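Local coordinates for protein tumor necrosis factor receptor superfamily member 16 (Rattus norvegicus, PDB 4F44) that serves as a low-affinity neurotrophin (nerve growth factor) receptor, whose intracellular death domain probably passes the signal on through protein-protein contacts, at the interface of chains A and B. Coordinates in Å, arbitrary orientation; residue numbers count along the deposited sequence, not the author numbering. Chains: chain A/B, Tumor necrosis factor receptor superfamily member 16.

The interface of chains A and B. Residues chain A 10-11, 14, 17, 50; chain B 10, 14, 17, 50.
A:Arg50 reaches over to B:Glu14 and B:Glu17, and B:Arg50 does the same to A:Glu14 and A:Glu17, in a two-fold contact between two death domains. Helices 10-19 and 48-56 of each chain supply the residues. The structure alone does not show whether this pairing is the biological dimer. The guanidinium of A:Arg50 lies nearly coplanar with the carboxylate of B:Glu17, their planes 6° apart. The two side chains meet at about a right angle. NH2 of A:Arg50 donates to OE1 of B:Glu17 at 2.5 Å. The short length is to be read with caution, because this NH2 also sits too close to NH2 of B:Arg50. The nitrogen approaches OE1 nearly along the C-O bond, and OE1 lies somewhat out of the guanidinium plane. NH1 of A:Arg50 adds a weak bond to OE1 of B:Glu17 at 3.0 Å. B:Glu14 comes over a face of the same guanidinium. Its OE1 forms a salt bridge with NE of A:Arg50 at 3.4 Å. The two flat groups are turned 58° apart. The bend of A:Arg50 at chi3 (-59°) turns its head toward these acids. B:Arg50 and A:Glu14 form the twin salt bridge, with NE 3.3 Å from OE1, but their flat groups are turned more nearly at right angles. The pairing of B:Arg50 with A:Glu17 is modelled too tightly to read in detail. The exact placing of the two arginine heads is therefore doubtful. The surrounding glutamates are likely to offset their charges. With an alanine in place of B:Glu17, the NH1 and NH2 end of A:Arg50 would probably lose its coplanar acceptor and the guanidinium be freer to turn. A water links OE1 of A:Glu17 to OE1 of B:Glu14. Beside the charges, A:Leu10 and B:Leu10 cross obliquely, with CG of A:Leu10 3.8 Å from CD2 of B:Leu10. CD1 of B:Leu10 packs against the carboxylate carbon CD of A:Glu14 at 3.7 Å. CD1 of A:Leu10 meets CD of B:Glu14 at 3.8 Å.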
# COMPACT_ATOMS: atom_id res chain seq x y z
N LEU A 10 8.68 9.10 -3.89
CA LEU A 10 8.19 7.85 -3.29
C LEU A 10 8.39 7.80 -1.78
O LEU A 10 7.55 7.25 -1.05
CB LEU A 10 8.85 6.65 -3.98
CG LEU A 10 8.53 5.23 -3.48
CD1 LEU A 10 7.07 4.88 -3.68
CD2 LEU A 10 9.41 4.19 -4.16
N THR A 11 9.49 8.40 -1.30
CA THR A 11 9.87 8.33 0.12
C THR A 11 8.92 9.08 1.06
O THR A 11 8.65 8.61 2.18
CB THR A 11 11.32 8.83 0.36
OG1 THR A 11 12.16 8.44 -0.74
CG2 THR A 11 11.87 8.25 1.67
N GLU A 14 5.38 7.45 0.82
CA GLU A 14 5.39 6.30 1.71
C GLU A 14 4.97 6.69 3.12
O GLU A 14 4.19 5.97 3.77
CB GLU A 14 6.78 5.62 1.69
CG GLU A 14 7.08 4.70 2.86
CD GLU A 14 6.76 3.22 2.60
OE1 GLU A 14 6.25 2.85 1.50
OE2 GLU A 14 7.02 2.41 3.53
N GLU A 17 1.16 7.66 3.20
CA GLU A 17 0.38 6.43 3.28
C GLU A 17 0.42 5.77 4.65
O GLU A 17 -0.62 5.29 5.14
CB GLU A 17 0.83 5.45 2.21
CG GLU A 17 0.56 5.90 0.80
CD GLU A 17 1.35 5.07 -0.19
OE1 GLU A 17 1.96 4.08 0.25
OE2 GLU A 17 1.37 5.40 -1.40
N ARG A 50 -2.87 3.68 -1.58
CA ARG A 50 -2.03 4.12 -2.69
C ARG A 50 -2.88 4.31 -3.94
O ARG A 50 -2.76 5.31 -4.65
CB ARG A 50 -0.91 3.13 -2.97
CG ARG A 50 0.08 3.57 -4.07
CD ARG A 50 1.15 2.49 -4.34
NE ARG A 50 1.91 2.18 -3.14
CZ ARG A 50 2.24 0.95 -2.73
NH1 ARG A 50 1.89 -0.14 -3.42
NH2 ARG A 50 2.94 0.82 -1.60
N LEU B 10 13.14 0.53 -1.35
CA LEU B 10 11.73 0.91 -1.42
C LEU B 10 11.18 0.84 -2.84
O LEU B 10 10.05 0.37 -3.05
CB LEU B 10 11.55 2.33 -0.86
CG LEU B 10 10.12 2.82 -0.65
CD1 LEU B 10 9.38 1.88 0.31
CD2 LEU B 10 10.12 4.25 -0.13
N GLU B 14 8.08 -1.36 -4.03
CA GLU B 14 6.96 -0.79 -4.77
C GLU B 14 6.52 -1.68 -5.94
O GLU B 14 5.32 -1.95 -6.11
CB GLU B 14 7.29 0.66 -5.20
CG GLU B 14 6.31 1.36 -6.18
CD GLU B 14 5.15 2.13 -5.52
OE1 GLU B 14 5.12 2.30 -4.27
OE2 GLU B 14 4.24 2.57 -6.28
N GLU B 17 4.87 -5.05 -4.66
CA GLU B 17 3.51 -4.76 -4.22
C GLU B 17 2.53 -4.53 -5.37
O GLU B 17 1.41 -5.04 -5.35
CB GLU B 17 3.50 -3.56 -3.28
CG GLU B 17 4.20 -3.80 -1.97
CD GLU B 17 4.51 -2.50 -1.24
OE1 GLU B 17 4.03 -1.45 -1.69
OE2 GLU B 17 5.25 -2.53 -0.24
N ARG B 50 1.54 -4.34 1.83
CA ARG B 50 2.78 -3.84 2.43
C ARG B 50 2.88 -4.33 3.88
O ARG B 50 3.92 -4.83 4.31
CB ARG B 50 2.85 -2.32 2.37
CG ARG B 50 4.17 -1.74 2.92
CD ARG B 50 4.15 -0.21 3.03
NE ARG B 50 4.02 0.45 1.73
CZ ARG B 50 3.09 1.35 1.43
NH1 ARG B 50 2.10 1.62 2.29
NH2 ARG B 50 3.15 2.01 0.27
O HOH W 1 4.49 4.06 -1.56